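Local coordinates for protein lantibiotic dehydratase (Microbispora corallina, PDB 5EHK) that probably dehydrates serine and threonine residues of the NAI-107 precursor peptide, using glutamyl-tRNA to glutamylate them first, during biosynthesis of this lantibiotic, at residues D490-L501 and L657-P665. Numbering follows the deposited sequence.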
loop_
_atom_site.group_PDB
_atom_site.type_symbol
_atom_site.label_atom_id
_atom_site.label_comp_id
_atom_site.label_asym_id
_atom_site.label_seq_id
_atom_site.Cartn_x
_atom_site.Cartn_y
_atom_site.Cartn_z
ATOM N N ASP A 490 1.927 -19.244 14.664
ATOM C CA ASP A 490 3.035 -20.181 14.717
ATOM C C ASP A 490 3.267 -20.633 16.143
ATOM O O ASP A 490 2.550 -20.213 17.066
ATOM C CB ASP A 490 4.324 -19.585 14.128
ATOM C CG ASP A 490 4.948 -18.509 15.011
ATOM O OD1 ASP A 490 4.287 -17.991 15.943
ATOM O OD2 ASP A 490 6.125 -18.178 14.762
ATOM N N GLU A 491 4.285 -21.475 16.319
ATOM C CA GLU A 491 4.686 -21.919 17.647
ATOM C C GLU A 491 5.604 -20.866 18.274
ATOM O O GLU A 491 6.767 -20.708 17.881
ATOM C CB GLU A 491 5.361 -23.300 17.584
ATOM C CG GLU A 491 4.559 -24.408 18.254
ATOM C CD GLU A 491 5.391 -25.239 19.238
ATOM O OE1 GLU A 491 6.139 -26.141 18.791
ATOM O OE2 GLU A 491 5.287 -25.000 20.463
ATOM N N ALA A 492 5.062 -20.141 19.251
ATOM C CA ALA A 492 5.801 -19.060 19.894
ATOM C C ALA A 492 7.020 -19.558 20.703
ATOM O O ALA A 492 6.880 -20.299 21.663
ATOM C CB ALA A 492 4.861 -18.245 20.760
ATOM N N ALA A 493 8.209 -19.107 20.325
ATOM C CA ALA A 493 9.448 -19.554 20.943
ATOM C C ALA A 493 9.708 -18.924 22.310
ATOM O O ALA A 493 9.570 -17.709 22.476
ATOM C CB ALA A 493 10.606 -19.251 20.017
ATOM N N PRO A 494 10.147 -19.739 23.285
ATOM C CA PRO A 494 10.423 -19.216 24.636
ATOM C C PRO A 494 11.500 -18.111 24.683
ATOM O O PRO A 494 11.457 -17.278 25.586
ATOM C CB PRO A 494 10.841 -20.472 25.423
ATOM C CG PRO A 494 11.211 -21.475 24.375
ATOM C CD PRO A 494 10.292 -21.203 23.231
ATOM N N ALA A 495 12.421 -18.090 23.724
ATOM C CA ALA A 495 13.429 -17.033 23.668
ATOM C C ALA A 495 12.836 -15.658 23.399
ATOM O O ALA A 495 13.499 -14.646 23.585
ATOM C CB ALA A 495 14.460 -17.353 22.614
ATOM N N ASP A 496 11.594 -15.633 22.923
ATOM C CA ASP A 496 10.932 -14.388 22.538
ATOM C C ASP A 496 10.054 -13.834 23.648
ATOM O O ASP A 496 9.356 -12.833 23.465
ATOM C CB ASP A 496 10.088 -14.602 21.275
ATOM C CG ASP A 496 10.934 -14.913 20.047
ATOM O OD1 ASP A 496 12.173 -14.739 20.128
ATOM O OD2 ASP A 496 10.357 -15.320 19.003
ATOM N N LEU A 497 10.065 -14.497 24.791
ATOM C CA LEU A 497 9.211 -14.060 25.873
ATOM C C LEU A 497 9.627 -12.671 26.314
ATOM O O LEU A 497 10.805 -12.389 26.467
ATOM C CB LEU A 497 9.264 -15.039 27.047
ATOM C CG LEU A 497 8.503 -16.360 26.898
ATOM C CD1 LEU A 497 8.979 -17.298 27.974
ATOM C CD2 LEU A 497 7.005 -16.139 26.989
ATOM N N PRO A 498 8.651 -11.797 26.526
ATOM C CA PRO A 498 8.960 -10.428 26.935
ATOM C C PRO A 498 9.425 -10.394 28.379
ATOM O O PRO A 498 9.137 -11.343 29.119
ATOM C CB PRO A 498 7.606 -9.739 26.839
ATOM C CG PRO A 498 6.633 -10.835 27.153
ATOM C CD PRO A 498 7.203 -12.058 26.510
ATOM N N ASN A 499 10.110 -9.323 28.771
ATOM C CA ASN A 499 10.509 -9.118 30.166
ATOM C C ASN A 499 9.320 -9.006 31.116
ATOM O O ASN A 499 9.291 -9.675 32.137
ATOM C CB ASN A 499 11.378 -7.875 30.328
ATOM C CG ASN A 499 12.583 -7.875 29.409
ATOM O OD1 ASN A 499 13.234 -8.904 29.195
ATOM N ND2 ASN A 499 12.911 -6.698 28.886
ATOM N N SER A 500 8.329 -8.189 30.782
ATOM C CA SER A 500 7.197 -8.020 31.684
ATOM C C SER A 500 5.901 -7.525 31.007
ATOM O O SER A 500 5.881 -7.245 29.822
ATOM C CB SER A 500 7.595 -7.118 32.864
ATOM O OG SER A 500 7.678 -5.736 32.526
ATOM N N LEU A 501 4.811 -7.468 31.762
ATOM C CA LEU A 501 3.533 -6.995 31.236
ATOM C C LEU A 501 2.550 -6.704 32.380
ATOM O O LEU A 501 2.858 -6.984 33.534
ATOM C CB LEU A 501 2.932 -7.985 30.229
ATOM C CG LEU A 501 2.502 -9.353 30.744
ATOM C CD1 LEU A 501 1.268 -9.782 29.983
ATOM C CD2 LEU A 501 3.632 -10.393 30.613
ATOM N N LEU A 657 11.556 -2.458 23.576
ATOM C CA LEU A 657 10.728 -3.643 23.335
ATOM C C LEU A 657 11.192 -4.485 22.137
ATOM O O LEU A 657 10.582 -5.512 21.818
ATOM C CB LEU A 657 9.255 -3.265 23.215
ATOM C CG LEU A 657 8.687 -2.565 24.447
ATOM C CD1 LEU A 657 7.306 -1.998 24.154
ATOM C CD2 LEU A 657 8.644 -3.513 25.694
ATOM N N GLU A 658 12.287 -4.069 21.507
ATOM C CA GLU A 658 12.862 -4.843 20.412
ATOM C C GLU A 658 13.266 -6.239 20.912
ATOM O O GLU A 658 13.609 -6.421 22.087
ATOM C CB GLU A 658 14.059 -4.112 19.770
ATOM C CG GLU A 658 13.692 -2.971 18.795
ATOM C CD GLU A 658 13.076 -3.462 17.478
ATOM O OE1 GLU A 658 13.816 -4.096 16.673
ATOM O OE2 GLU A 658 11.868 -3.189 17.239
ATOM N N GLY A 659 13.172 -7.223 20.030
ATOM C CA GLY A 659 13.572 -8.572 20.350
ATOM C C GLY A 659 12.589 -9.294 21.243
ATOM O O GLY A 659 12.800 -10.448 21.587
ATOM N N GLN A 660 11.517 -8.625 21.635
ATOM C CA GLN A 660 10.506 -9.275 22.446
ATOM C C GLN A 660 9.178 -9.458 21.688
ATOM O O GLN A 660 8.630 -8.497 21.132
ATOM C CB GLN A 660 10.249 -8.445 23.688
ATOM C CG GLN A 660 11.494 -8.032 24.457
ATOM C CD GLN A 660 11.120 -7.279 25.713
ATOM O OE1 GLN A 660 10.397 -7.796 26.535
ATOM N NE2 GLN A 660 11.512 -6.015 25.809
ATOM N N ARG A 661 8.645 -10.674 21.684
ATOM C CA ARG A 661 7.311 -10.891 21.137
ATOM C C ARG A 661 6.204 -10.377 22.083
ATOM O O ARG A 661 6.108 -10.806 23.222
ATOM C CB ARG A 661 7.114 -12.365 20.802
ATOM C CG ARG A 661 5.719 -12.707 20.350
ATOM C CD ARG A 661 5.675 -14.075 19.727
ATOM N NE ARG A 661 4.394 -14.316 19.077
ATOM C CZ ARG A 661 4.146 -15.327 18.248
ATOM N NH1 ARG A 661 5.094 -16.224 17.944
ATOM N NH2 ARG A 661 2.936 -15.433 17.722
ATOM N N LEU A 662 5.391 -9.433 21.614
ATOM C CA LEU A 662 4.525 -8.668 22.502
ATOM C C LEU A 662 3.069 -9.091 22.463
ATOM O O LEU A 662 2.447 -9.049 21.415
ATOM C CB LEU A 662 4.596 -7.199 22.131
ATOM C CG LEU A 662 5.953 -6.515 22.018
ATOM C CD1 LEU A 662 5.693 -5.120 21.488
ATOM C CD2 LEU A 662 6.621 -6.439 23.360
ATOM N N TRP A 663 2.512 -9.429 23.623
ATOM C CA TRP A 663 1.128 -9.874 23.725
ATOM C C TRP A 663 0.175 -8.737 23.278
ATOM O O TRP A 663 0.526 -7.555 23.342
ATOM C CB TRP A 663 0.836 -10.281 25.175
ATOM C CG TRP A 663 0.612 -9.087 26.011
ATOM C CD1 TRP A 663 1.560 -8.271 26.549
ATOM C CD2 TRP A 663 -0.655 -8.513 26.343
ATOM N NE1 TRP A 663 0.961 -7.226 27.219
ATOM C CE2 TRP A 663 -0.399 -7.347 27.105
ATOM C CE3 TRP A 663 -1.982 -8.869 26.070
ATOM C CZ2 TRP A 663 -1.418 -6.533 27.601
ATOM C CZ3 TRP A 663 -3.001 -8.063 26.556
ATOM C CH2 TRP A 663 -2.712 -6.908 27.319
ATOM N N GLU A 664 -1.023 -9.087 22.811
ATOM C CA GLU A 664 -2.041 -8.085 22.488
ATOM C C GLU A 664 -3.364 -8.622 22.952
ATOM O O GLU A 664 -3.515 -9.829 23.121
ATOM C CB GLU A 664 -2.151 -7.893 20.983
ATOM C CG GLU A 664 -0.892 -7.547 20.256
ATOM C CD GLU A 664 -1.172 -7.140 18.826
ATOM O OE1 GLU A 664 -2.260 -7.489 18.305
ATOM O OE2 GLU A 664 -0.298 -6.489 18.215
ATOM N N PRO A 665 -4.357 -7.747 23.108
ATOM C CA PRO A 665 -5.717 -8.205 23.396
ATOM C C PRO A 665 -6.248 -9.181 22.362
ATOM O O PRO A 665 -5.665 -9.335 21.298
ATOM C CB PRO A 665 -6.515 -6.924 23.319
ATOM C CG PRO A 665 -5.589 -5.914 23.803
ATOM C CD PRO A 665 -4.244 -6.290 23.259
HETATM O O HOH W 1 8.038 -16.653 18.654
HETATM O O HOH W 2 11.346 -4.652 28.253
#
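Arg661 runs alongside the loop and 3-10 turn of 490-496 with its chain drawn out straight from CG to NE, CG anti to the backbone N (chi1 175°), and this carries the guanidinium to Asp490. NH1 of Arg661 gives a nearly straight bond to the syn lone pair of Asp490 OD1 (2.8 Å, 165°), lying almost in the guanidinium plane, although the carboxylate is turned well out of that plane; NH2 reaches the same oxygen only weakly. Ala492 lays its CB over one face of the guanidinium, 3.5 Å from Arg661 NH1. A water at the guanidinium edge accepts from that NH1 and from the backbone N of Ala493, and donates to Asp496 OD2. Both groups have further partners: Arg661 NH2 bonds to Ser397 O, and Asp496 OD1 forms a salt bridge with Arg799. At the root of the arginine, its backbone N bonds to Asp496 O (2.9 Å).

Further along, Gln660 meets Asn499 at about a right angle, its chain extended beyond CG. Gln660 OE1 takes the backbone N-H of Asn499 (2.7 Å), the donor tilted 31° from the carbonyl plane. The two amide nitrogens, both donors, do not bond directly; one water accepts from Asn499 ND2 and Gln660 NE2, and Asn499 ND2 also bonds His561 ND1. Beyond them, Leu501 sets CD1 over the five-membered ring of Trp663, a CH-pi contact 3.8 Å from its centroid.

The contact thus joins the lead-in to strand 500-508 to the loop after helix 647-656, beside Trp394 of helix 380-395. Its chemistry grades from ionic to apolar: NH1 is gripped by a carboxylate and a water, which probably steadies the arginine's charge in this buried setting, while a second water bridges the two amide donors.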